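Local coordinates for superoxide dismutase [Fe] (Sulfolobus acidocaldarius, PDB 1B06), which destroys toxic superoxide radicals, converting them to hydrogen peroxide and oxygen at a single iron ion in each subunit, at residues 6-11 with 48-53; 133-138 with 153-158; 94-99 with 196-201; 14-19 with 86-91. All coordinates share one frame; numbering follows the deposited sequence.

Contact 1. Residues 6-11 with 48-53; sequences LKRYEF and LLDRLE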
# COMPACT_ATOMS: atom_id res chain seq x y z
N LEU A 6 -27.55 8.69 4.84
CA LEU A 6 -26.89 7.60 4.13
C LEU A 6 -27.43 6.30 4.69
O LEU A 6 -27.81 6.23 5.87
CB LEU A 6 -25.37 7.67 4.34
CG LEU A 6 -24.66 8.99 3.98
CD1 LEU A 6 -23.23 8.97 4.51
CD2 LEU A 6 -24.65 9.17 2.48
N LYS A 7 -27.49 5.26 3.86
CA LYS A 7 -27.98 3.97 4.30
C LYS A 7 -26.85 3.18 4.97
O LYS A 7 -25.67 3.40 4.68
CB LYS A 7 -28.52 3.18 3.11
CG LYS A 7 -29.10 1.82 3.47
CD LYS A 7 -30.61 1.79 3.31
CE LYS A 7 -31.24 0.65 4.11
NZ LYS A 7 -32.72 0.77 4.21
N ARG A 8 -27.21 2.29 5.88
CA ARG A 8 -26.22 1.48 6.58
C ARG A 8 -26.22 0.07 6.03
O ARG A 8 -27.14 -0.32 5.31
CB ARG A 8 -26.51 1.45 8.07
CG ARG A 8 -26.56 2.83 8.72
CD ARG A 8 -25.20 3.51 8.69
NE ARG A 8 -25.18 4.74 9.49
CZ ARG A 8 -25.71 5.89 9.10
NH1 ARG A 8 -26.30 5.98 7.91
NH2 ARG A 8 -25.66 6.95 9.89
N TYR A 9 -25.19 -0.70 6.36
CA TYR A 9 -25.08 -2.07 5.88
C TYR A 9 -25.72 -3.04 6.86
O TYR A 9 -25.77 -2.79 8.06
CB TYR A 9 -23.61 -2.44 5.67
CG TYR A 9 -22.97 -1.72 4.51
CD1 TYR A 9 -23.21 -2.12 3.20
CD2 TYR A 9 -22.17 -0.59 4.72
CE1 TYR A 9 -22.67 -1.42 2.12
CE2 TYR A 9 -21.63 0.11 3.65
CZ TYR A 9 -21.89 -0.30 2.35
OH TYR A 9 -21.38 0.41 1.30
N GLU A 10 -26.22 -4.15 6.33
CA GLU A 10 -26.85 -5.17 7.15
C GLU A 10 -25.99 -6.43 7.19
O GLU A 10 -25.40 -6.82 6.18
CB GLU A 10 -28.23 -5.52 6.59
CG GLU A 10 -29.38 -5.00 7.43
CD GLU A 10 -30.50 -4.40 6.58
OE1 GLU A 10 -30.95 -5.08 5.63
OE2 GLU A 10 -30.92 -3.26 6.87
N PHE A 11 -25.91 -7.04 8.36
CA PHE A 11 -25.13 -8.26 8.54
C PHE A 11 -25.92 -9.41 7.91
O PHE A 11 -27.03 -9.73 8.34
CB PHE A 11 -24.90 -8.52 10.03
CG PHE A 11 -23.99 -9.69 10.32
CD1 PHE A 11 -22.75 -9.79 9.72
CD2 PHE A 11 -24.38 -10.68 11.22
CE1 PHE A 11 -21.90 -10.85 10.01
CE2 PHE A 11 -23.54 -11.75 11.51
CZ PHE A 11 -22.29 -11.83 10.90
N LEU A 48 -18.50 4.34 10.93
CA LEU A 48 -17.77 5.36 10.19
C LEU A 48 -18.72 6.12 9.29
O LEU A 48 -18.49 7.29 8.98
CB LEU A 48 -16.66 4.72 9.35
CG LEU A 48 -15.39 4.35 10.10
CD1 LEU A 48 -14.46 3.62 9.17
CD2 LEU A 48 -14.72 5.61 10.66
N LEU A 49 -19.80 5.47 8.87
CA LEU A 49 -20.80 6.12 8.03
C LEU A 49 -21.55 7.16 8.86
O LEU A 49 -21.97 8.20 8.35
CB LEU A 49 -21.79 5.08 7.48
CG LEU A 49 -21.33 4.30 6.24
CD1 LEU A 49 -22.43 3.32 5.82
CD2 LEU A 49 -21.03 5.25 5.11
N ASP A 50 -21.71 6.88 10.15
CA ASP A 50 -22.37 7.80 11.06
C ASP A 50 -21.56 9.11 11.09
O ASP A 50 -22.12 10.20 10.97
CB ASP A 50 -22.43 7.21 12.47
CG ASP A 50 -23.44 6.09 12.58
OD1 ASP A 50 -24.41 6.07 11.79
OD2 ASP A 50 -23.27 5.22 13.46
N ARG A 51 -20.24 8.98 11.25
CA ARG A 51 -19.36 10.14 11.29
C ARG A 51 -19.37 10.90 9.97
O ARG A 51 -19.44 12.13 9.96
CB ARG A 51 -17.93 9.71 11.62
CG ARG A 51 -17.62 9.75 13.10
CD ARG A 51 -16.21 9.27 13.38
NE ARG A 51 -15.21 10.34 13.27
CZ ARG A 51 -15.15 11.39 14.08
NH1 ARG A 51 -16.02 11.54 15.07
NH2 ARG A 51 -14.19 12.30 13.92
N LEU A 52 -19.31 10.18 8.86
CA LEU A 52 -19.32 10.82 7.55
C LEU A 52 -20.63 11.59 7.36
O LEU A 52 -20.64 12.69 6.82
CB LEU A 52 -19.15 9.78 6.44
CG LEU A 52 -19.01 10.32 5.01
CD1 LEU A 52 -17.87 11.34 4.95
CD2 LEU A 52 -18.74 9.17 4.04
N GLU A 53 -21.72 10.99 7.81
CA GLU A 53 -23.03 11.62 7.70
C GLU A 53 -23.05 12.93 8.49
O GLU A 53 -23.53 13.96 8.00
CB GLU A 53 -24.10 10.67 8.22
CG GLU A 53 -25.51 11.06 7.86
CD GLU A 53 -26.52 10.08 8.40
OE1 GLU A 53 -26.67 10.00 9.63
OE2 GLU A 53 -27.17 9.39 7.58

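Contact 2. Residues 133-138 with 153-158; sequences SGWTVL and ENHFMN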
# COMPACT_ATOMS: atom_id res chain seq x y z
N SER A 133 -1.34 -11.22 4.57
CA SER A 133 -2.79 -11.37 4.61
C SER A 133 -3.51 -10.75 3.42
O SER A 133 -3.15 -9.67 2.96
CB SER A 133 -3.33 -10.76 5.90
OG SER A 133 -3.14 -11.65 6.98
N GLY A 134 -4.55 -11.43 2.94
CA GLY A 134 -5.30 -10.92 1.81
C GLY A 134 -6.18 -11.97 1.18
O GLY A 134 -6.61 -12.91 1.85
N TRP A 135 -6.47 -11.80 -0.10
CA TRP A 135 -7.33 -12.73 -0.83
C TRP A 135 -6.78 -12.98 -2.23
O TRP A 135 -5.97 -12.20 -2.73
CB TRP A 135 -8.73 -12.15 -1.02
CG TRP A 135 -9.38 -11.57 0.18
CD1 TRP A 135 -9.01 -10.44 0.86
CD2 TRP A 135 -10.57 -12.05 0.82
NE1 TRP A 135 -9.89 -10.19 1.89
CE2 TRP A 135 -10.86 -11.16 1.89
CE3 TRP A 135 -11.42 -13.14 0.60
CZ2 TRP A 135 -11.96 -11.34 2.73
CZ3 TRP A 135 -12.52 -13.32 1.44
CH2 TRP A 135 -12.78 -12.42 2.49
N THR A 136 -7.22 -14.07 -2.85
CA THR A 136 -6.84 -14.34 -4.23
C THR A 136 -8.20 -14.42 -4.90
O THR A 136 -9.09 -15.15 -4.46
CB THR A 136 -6.07 -15.65 -4.42
OG1 THR A 136 -4.78 -15.53 -3.81
CG2 THR A 136 -5.85 -15.91 -5.91
N VAL A 137 -8.36 -13.63 -5.95
CA VAL A 137 -9.64 -13.54 -6.64
C VAL A 137 -9.55 -13.82 -8.13
O VAL A 137 -8.49 -13.70 -8.73
CB VAL A 137 -10.21 -12.11 -6.46
CG1 VAL A 137 -11.62 -12.03 -6.96
CG2 VAL A 137 -10.15 -11.70 -4.99
N LEU A 138 -10.68 -14.21 -8.70
CA LEU A 138 -10.77 -14.44 -10.13
C LEU A 138 -11.87 -13.49 -10.62
O LEU A 138 -13.03 -13.64 -10.24
CB LEU A 138 -11.18 -15.89 -10.45
CG LEU A 138 -11.24 -16.13 -11.96
CD1 LEU A 138 -9.83 -16.11 -12.53
CD2 LEU A 138 -11.90 -17.46 -12.27
N GLU A 153 -4.13 -7.52 -1.52
CA GLU A 153 -3.48 -7.32 -0.23
C GLU A 153 -4.49 -6.66 0.72
O GLU A 153 -5.18 -5.71 0.34
CB GLU A 153 -2.22 -6.47 -0.41
CG GLU A 153 -1.03 -7.31 -0.85
CD GLU A 153 0.07 -6.49 -1.49
OE1 GLU A 153 0.61 -5.58 -0.83
OE2 GLU A 153 0.41 -6.76 -2.66
N ASN A 154 -4.56 -7.17 1.94
CA ASN A 154 -5.53 -6.68 2.92
C ASN A 154 -6.87 -6.86 2.22
O ASN A 154 -7.02 -7.78 1.41
CB ASN A 154 -5.28 -5.20 3.25
CG ASN A 154 -5.82 -4.82 4.62
OD1 ASN A 154 -6.92 -5.21 5.01
ND2 ASN A 154 -5.03 -4.04 5.37
N HIS A 155 -7.84 -6.00 2.49
CA HIS A 155 -9.14 -6.14 1.85
C HIS A 155 -9.30 -5.17 0.68
O HIS A 155 -10.19 -5.34 -0.16
CB HIS A 155 -10.29 -5.82 2.83
CG HIS A 155 -10.34 -6.71 4.03
ND1 HIS A 155 -10.45 -8.08 3.94
CD2 HIS A 155 -10.34 -6.42 5.35
CE1 HIS A 155 -10.52 -8.59 5.16
NE2 HIS A 155 -10.45 -7.61 6.03
N PHE A 156 -8.42 -4.17 0.61
CA PHE A 156 -8.57 -3.12 -0.40
C PHE A 156 -7.46 -2.80 -1.38
O PHE A 156 -7.59 -1.85 -2.14
CB PHE A 156 -8.94 -1.83 0.32
CG PHE A 156 -7.96 -1.43 1.38
CD1 PHE A 156 -8.03 -1.98 2.65
CD2 PHE A 156 -6.95 -0.51 1.11
CE1 PHE A 156 -7.10 -1.63 3.65
CE2 PHE A 156 -6.02 -0.15 2.09
CZ PHE A 156 -6.09 -0.72 3.36
N MET A 157 -6.38 -3.57 -1.39
CA MET A 157 -5.30 -3.27 -2.33
C MET A 157 -5.21 -4.27 -3.48
O MET A 157 -5.25 -5.48 -3.26
CB MET A 157 -3.96 -3.21 -1.60
CG MET A 157 -3.84 -2.03 -0.66
SD MET A 157 -2.30 -2.02 0.26
CE MET A 157 -2.69 -3.12 1.60
N ASN A 158 -5.11 -3.74 -4.70
CA ASN A 158 -4.97 -4.52 -5.94
C ASN A 158 -6.23 -4.88 -6.69
O ASN A 158 -6.16 -5.58 -7.69
CB ASN A 158 -4.15 -5.80 -5.71
CG ASN A 158 -2.78 -5.52 -5.15
OD1 ASN A 158 -2.36 -4.37 -5.01
ND2 ASN A 158 -2.06 -6.59 -4.81

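Contact 3. Residues 94-99 with 196-201; sequences AGKGGG and NWDDAE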
# COMPACT_ATOMS: atom_id res chain seq x y z
N ALA A 94 -19.51 -29.99 1.87
CA ALA A 94 -18.77 -31.08 1.23
C ALA A 94 -19.39 -31.66 -0.04
O ALA A 94 -18.79 -31.61 -1.12
CB ALA A 94 -18.55 -32.19 2.25
N GLY A 95 -20.58 -32.23 0.09
CA GLY A 95 -21.24 -32.83 -1.06
C GLY A 95 -21.62 -31.86 -2.16
O GLY A 95 -21.27 -32.08 -3.32
N LYS A 96 -22.34 -30.80 -1.81
CA LYS A 96 -22.78 -29.81 -2.78
C LYS A 96 -21.63 -29.04 -3.42
O LYS A 96 -21.67 -28.70 -4.60
CB LYS A 96 -23.74 -28.82 -2.11
CG LYS A 96 -24.68 -28.12 -3.08
CD LYS A 96 -24.22 -26.70 -3.37
CE LYS A 96 -23.95 -26.49 -4.86
NZ LYS A 96 -25.20 -26.12 -5.59
N GLY A 97 -20.60 -28.76 -2.63
CA GLY A 97 -19.45 -28.03 -3.15
C GLY A 97 -18.34 -28.93 -3.62
O GLY A 97 -18.38 -30.15 -3.42
N GLY A 98 -17.34 -28.34 -4.26
CA GLY A 98 -16.21 -29.11 -4.75
C GLY A 98 -16.46 -29.58 -6.17
O GLY A 98 -17.42 -29.15 -6.81
N GLY A 99 -15.59 -30.46 -6.65
CA GLY A 99 -15.75 -30.97 -8.00
C GLY A 99 -15.12 -30.10 -9.06
O GLY A 99 -14.15 -29.39 -8.81
N ASN A 196 -18.02 -23.60 -4.32
CA ASN A 196 -19.37 -23.69 -4.87
C ASN A 196 -19.37 -23.21 -6.32
O ASN A 196 -19.56 -22.03 -6.61
CB ASN A 196 -20.33 -22.83 -4.04
CG ASN A 196 -21.77 -22.98 -4.47
OD1 ASN A 196 -22.07 -23.63 -5.47
ND2 ASN A 196 -22.67 -22.38 -3.72
N TRP A 197 -19.15 -24.15 -7.23
CA TRP A 197 -19.09 -23.85 -8.65
C TRP A 197 -20.41 -23.36 -9.23
O TRP A 197 -20.43 -22.67 -10.25
CB TRP A 197 -18.59 -25.08 -9.42
CG TRP A 197 -17.14 -25.33 -9.17
CD1 TRP A 197 -16.59 -26.40 -8.51
CD2 TRP A 197 -16.04 -24.47 -9.53
NE1 TRP A 197 -15.22 -26.26 -8.44
CE2 TRP A 197 -14.86 -25.09 -9.06
CE3 TRP A 197 -15.95 -23.25 -10.21
CZ2 TRP A 197 -13.59 -24.52 -9.25
CZ3 TRP A 197 -14.68 -22.68 -10.40
CH2 TRP A 197 -13.52 -23.32 -9.91
N ASP A 198 -21.52 -23.71 -8.59
CA ASP A 198 -22.83 -23.26 -9.07
C ASP A 198 -22.92 -21.76 -8.85
O ASP A 198 -23.35 -21.01 -9.73
CB ASP A 198 -23.95 -23.96 -8.31
CG ASP A 198 -24.26 -25.33 -8.86
OD1 ASP A 198 -24.98 -25.41 -9.88
OD2 ASP A 198 -23.78 -26.33 -8.28
N ASP A 199 -22.50 -21.32 -7.67
CA ASP A 199 -22.49 -19.91 -7.34
C ASP A 199 -21.58 -19.16 -8.32
O ASP A 199 -21.95 -18.11 -8.84
CB ASP A 199 -21.98 -19.70 -5.91
CG ASP A 199 -21.80 -18.23 -5.55
OD1 ASP A 199 -22.82 -17.55 -5.31
OD2 ASP A 199 -20.65 -17.76 -5.50
N ALA A 200 -20.40 -19.71 -8.58
CA ALA A 200 -19.45 -19.08 -9.49
C ALA A 200 -20.04 -18.94 -10.89
O ALA A 200 -19.94 -17.88 -11.51
CB ALA A 200 -18.16 -19.89 -9.55
N GLU A 201 -20.68 -20.00 -11.39
CA GLU A 201 -21.28 -19.96 -12.72
C GLU A 201 -22.40 -18.93 -12.78
O GLU A 201 -22.58 -18.25 -13.79
CB GLU A 201 -21.82 -21.33 -13.11
CG GLU A 201 -22.67 -21.32 -14.38
CD GLU A 201 -21.85 -21.14 -15.66
OE1 GLU A 201 -20.63 -20.94 -15.56
OE2 GLU A 201 -22.44 -21.19 -16.76

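Contact 4. Residues 14-19 with 86-91; sequences LPYKVD and IYWNNM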
# COMPACT_ATOMS: atom_id res chain seq x y z
N LEU A 14 -25.55 -16.63 7.35
CA LEU A 14 -24.68 -17.67 6.80
C LEU A 14 -25.58 -18.60 5.99
O LEU A 14 -26.67 -18.95 6.44
CB LEU A 14 -24.00 -18.44 7.94
CG LEU A 14 -22.62 -19.04 7.69
CD1 LEU A 14 -21.62 -17.94 7.38
CD2 LEU A 14 -22.18 -19.82 8.90
N PRO A 15 -25.15 -18.99 4.79
CA PRO A 15 -25.96 -19.88 3.95
C PRO A 15 -26.07 -21.34 4.41
O PRO A 15 -26.78 -22.13 3.80
CB PRO A 15 -25.29 -19.79 2.57
CG PRO A 15 -24.24 -18.71 2.69
CD PRO A 15 -23.89 -18.62 4.14
N TYR A 16 -25.38 -21.68 5.50
CA TYR A 16 -25.40 -23.04 6.02
C TYR A 16 -25.01 -23.01 7.49
O TYR A 16 -24.76 -21.94 8.04
CB TYR A 16 -24.42 -23.92 5.24
CG TYR A 16 -23.22 -23.16 4.75
CD1 TYR A 16 -22.24 -22.72 5.65
CD2 TYR A 16 -23.08 -22.82 3.41
CE1 TYR A 16 -21.17 -21.96 5.22
CE2 TYR A 16 -22.01 -22.05 2.97
CZ TYR A 16 -21.06 -21.62 3.88
OH TYR A 16 -20.01 -20.84 3.45
N LYS A 17 -24.94 -24.19 8.11
CA LYS A 17 -24.56 -24.28 9.52
C LYS A 17 -23.06 -24.09 9.62
O LYS A 17 -22.33 -24.39 8.68
CB LYS A 17 -24.97 -25.64 10.08
CG LYS A 17 -26.47 -25.85 10.13
CD LYS A 17 -26.84 -26.90 11.16
CE LYS A 17 -28.27 -27.40 10.95
NZ LYS A 17 -28.75 -28.23 12.10
N VAL A 18 -22.60 -23.59 10.77
CA VAL A 18 -21.17 -23.32 10.96
C VAL A 18 -20.27 -24.54 10.87
O VAL A 18 -19.05 -24.40 10.78
CB VAL A 18 -20.90 -22.62 12.32
CG1 VAL A 18 -21.62 -21.29 12.36
CG2 VAL A 18 -21.35 -23.51 13.46
N ASP A 19 -20.85 -25.73 10.90
CA ASP A 19 -20.06 -26.95 10.81
C ASP A 19 -20.28 -27.67 9.49
O ASP A 19 -19.85 -28.81 9.33
CB ASP A 19 -20.39 -27.89 11.98
CG ASP A 19 -21.82 -28.41 11.92
OD1 ASP A 19 -22.62 -27.89 11.12
OD2 ASP A 19 -22.13 -29.35 12.68
N ILE A 86 -19.34 -12.56 -0.27
CA ILE A 86 -19.18 -13.37 -1.47
C ILE A 86 -18.57 -14.72 -1.09
O ILE A 86 -19.00 -15.77 -1.56
CB ILE A 86 -18.24 -12.69 -2.49
CG1 ILE A 86 -18.88 -11.39 -2.99
CG2 ILE A 86 -17.97 -13.62 -3.65
CD1 ILE A 86 -17.89 -10.43 -3.63
N TYR A 87 -17.56 -14.67 -0.22
CA TYR A 87 -16.84 -15.85 0.26
C TYR A 87 -17.77 -16.95 0.80
O TYR A 87 -17.64 -18.11 0.41
CB TYR A 87 -15.85 -15.40 1.34
CG TYR A 87 -14.99 -16.49 1.95
CD1 TYR A 87 -14.21 -17.32 1.15
CD2 TYR A 87 -14.92 -16.64 3.33
CE1 TYR A 87 -13.36 -18.29 1.73
CE2 TYR A 87 -14.08 -17.59 3.92
CZ TYR A 87 -13.30 -18.41 3.12
OH TYR A 87 -12.47 -19.34 3.71
N TRP A 88 -18.70 -16.58 1.68
CA TRP A 88 -19.63 -17.56 2.25
C TRP A 88 -20.46 -18.23 1.17
O TRP A 88 -20.68 -19.44 1.21
CB TRP A 88 -20.57 -16.90 3.26
CG TRP A 88 -19.90 -16.13 4.36
CD1 TRP A 88 -20.25 -14.89 4.81
CD2 TRP A 88 -18.79 -16.54 5.16
NE1 TRP A 88 -19.43 -14.50 5.84
CE2 TRP A 88 -18.52 -15.50 6.08
CE3 TRP A 88 -17.99 -17.69 5.20
CZ2 TRP A 88 -17.48 -15.57 7.02
CZ3 TRP A 88 -16.96 -17.76 6.14
CH2 TRP A 88 -16.71 -16.70 7.03
N ASN A 89 -20.94 -17.45 0.21
CA ASN A 89 -21.76 -17.97 -0.87
C ASN A 89 -20.96 -18.71 -1.93
O ASN A 89 -21.50 -19.51 -2.69
CB ASN A 89 -22.54 -16.84 -1.53
CG ASN A 89 -23.68 -16.35 -0.67
OD1 ASN A 89 -24.55 -17.12 -0.28
ND2 ASN A 89 -23.69 -15.06 -0.37
N ASN A 90 -19.66 -18.43 -1.97
CA ASN A 90 -18.77 -19.05 -2.95
C ASN A 90 -18.30 -20.43 -2.51
O ASN A 90 -17.49 -21.06 -3.18
CB ASN A 90 -17.57 -18.13 -3.20
CG ASN A 90 -17.01 -18.27 -4.61
OD1 ASN A 90 -17.73 -18.20 -5.61
ND2 ASN A 90 -15.70 -18.46 -4.70
N MET A 91 -18.80 -20.87 -1.36
CA MET A 91 -18.46 -22.18 -0.81
C MET A 91 -19.77 -22.96 -0.57
O MET A 91 -20.84 -22.37 -0.50
CB MET A 91 -17.70 -22.03 0.51
CG MET A 91 -16.30 -21.44 0.35
SD MET A 91 -15.28 -21.56 1.83
CE MET A 91 -16.23 -20.52 3.01

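Contact 1. Residues 6-11 with 48-53
In the alpha-hairpin domain of the iron/manganese superoxide dismutase fold, the extended segment 6-11 runs along helix 27-57, and Arg8 reaches across to Leu49, Asp50 and Glu53 of that helix. The Arg8 chain is bent at chi2 (-66°), which carries CD to 3.9 Å from Leu49 CB and lays one face of the guanidinium against the same leucine. Two carboxylates line the edge of the guanidinium and complete a salt-bridge network. NE of Arg8 donates to Asp50 OD1 at 2.8 Å; the oxygen lies in the guanidinium plane, but NE stands 40° out of the carboxylate plane. NH2 of Arg8 faces the same OD1, at a separation too short to be trusted in detail, and adds a weak bond of 3.2 Å to Glu53 OE1, an oxygen that also has Lys57 as a distant ion-pair partner.

Glu53, with CG anti to the backbone N and an extended chain beyond it, reaches the loop. Its OE2 takes the N-H of Leu6 on the anti lone pair, 2.9 Å away and nearly straight at 168°, so that one carboxylate grips both backbone and side chain of segment 6-11.

Beneath the charges the contact turns apolar. Leu6 CD1 lies 4.4 Å from Leu49 CD2, while the ring of Tyr9 packs on Ile78 of helix 67-89 and its OH bonds to Asp141 of the second subunit. Leu49 CD1 touches Lys7 O at 3.4 Å and, roughly at right angles to that, Tyr9 CE2 at 4.0 Å.

Contact 2. Residues 133-138 with 153-158
Trp135 and His155 meet rim to rim: the indole NE1 donates to the imidazole ND1 at 3.0 Å and 158°. Each partner atom lies close to the plane of the other ring, yet the two planes stand 52° apart, and neither ring lies over the face of the other. Beside this bond, at the same indole edge, Trp135 CD1 comes to 3.4 Å from the backbone O of Asn154. Trp135 lies beside the metal site: its side chain comes to about 4 Å from the iron (nearest atoms) and sets its ring edge-to-face with the ligand His84. His155 is itself positioned by Tyr41 OH on NE2 and by a stack with Phe172.

Behind the rings the two backbones pair. Asn154 N donates to Ser133 O at 3.0 Å, next to an antiparallel, non-hydrogen-bonded bridge of Gly134 with Glu153. Gly134 CA is 4.4 Å from Asn154 CA, and the glycine has no side chain to stand between them. Glu153 points away from the bridge, and its OE1 forms a salt bridge with Arg72 of the fourth subunit. The contact closes the end of the pairing between strands 134-140 and 147-153; strand 165-170 flanks the former on its other edge, and helix 67-89 packs on Trp135 through Leu83.

Contact 3. Residues 94-99 with 196-201
Asn196 meets Lys96 through its tip, with OD1 3.5 Å from Lys96 CE. Its CG is anti to the backbone N (chi1 -174°), which also turns OD1 back over the start of helix 197-205. There it takes weak bonds from the N-H groups of Asp198 and Asp199, the latter at 3.2 Å and 164°. This makes Asn196 the N-cap of a helix in the C-terminal domain of the iron/manganese superoxide dismutase family, and the glycine-rich loop 94-99 lies beside that capped end.

Trp197 follows, aiming the pyrrole edge of its indole at the glycine run. Gly98 O lies near the ring plane, 3.3 Å from Trp197 CD1, and Trp197 NE1 gives Gly99 O a weak bond of 3.3 Å, bent to 125°. The buried Trp197 side chain also packs on Leu105 of helix 103-113 and on Leu167 of strand 165-170.

Asp198 points toward the loop from the exposed side of the helix. Its OD2 forms a salt bridge with Lys96 NZ at 3.0 Å, the hydrogen bond within it weak, reached by a lysine chain bent at chi2, chi3 and chi4; that chain is poorly ordered, and the details of the bridge are correspondingly uncertain. Asp199 turns its carboxylate away from the loop, where OD2 pairs with Arg203.

Contact 4. Residues 14-19 with 86-91
Tyr16 reaches from the loop to the last turn of helix 67-89 and ends on the backbone of Trp88. At its CB the first torsion (32°) sets CG between the backbone N and the carbonyl carbon, a crowded position that swings the ring back beside its own neighbour: Pro15 CD lies over one face, toward the rim. Farther out, CE2 runs 3.4 Å from Trp88 O and 3.7 Å from Met91 O. The tip, OH, donates to Trp88 O at 2.7 Å, lying in the carbonyl plane on a lone pair (C=O...O angle 119°), and also touches Met91 CE at 3.8 Å. The hydroxyl thus serves a carbonyl at the C-terminal end of the helix, where Met91 N offers it no more than a weak bond.

Here the loop preceding the alpha-hairpin is closed onto the second helix of that hairpin, just beyond the iron ligand His84. Trp88 belongs to the surroundings of the metal: its ring meets His33, another ligand, edge-to-face, and NE1 bonds to His38 ND1.

Leu14 CD1 sits over one face of the indole, 3.9 Å from the centroid of the five-membered ring and 14° off its normal, a CH-pi contact; Tyr87 CD2 lies over the opposite face. Pro15, between Leu14 and Tyr16 in sequence, packs CD on Trp88 CB at 3.8 Å, and CG on Asn89 OD1 at 3.4 Å.

Contacts 1 and 4 tie the same N-terminal loop to the two arms of the helical hairpin, the first to helix 27-57 by a partly exposed salt-bridge network, the second to helix 67-89 by a tyrosine bond and CH-pi packing. Contact 2 is wholly buried and relies on a ring-to-ring bond and a short beta pairing; it touches contact 4 where Trp135 packs on Tyr87, two side chains from different family domains. Contact 3 is the surface member, with weak bonds and a poorly ordered lysine, and joins contact 4 through Asn196 N and Asn90 O. Contacts 1 and 2 also border the second subunit, whereas contact 3 touches no other chain.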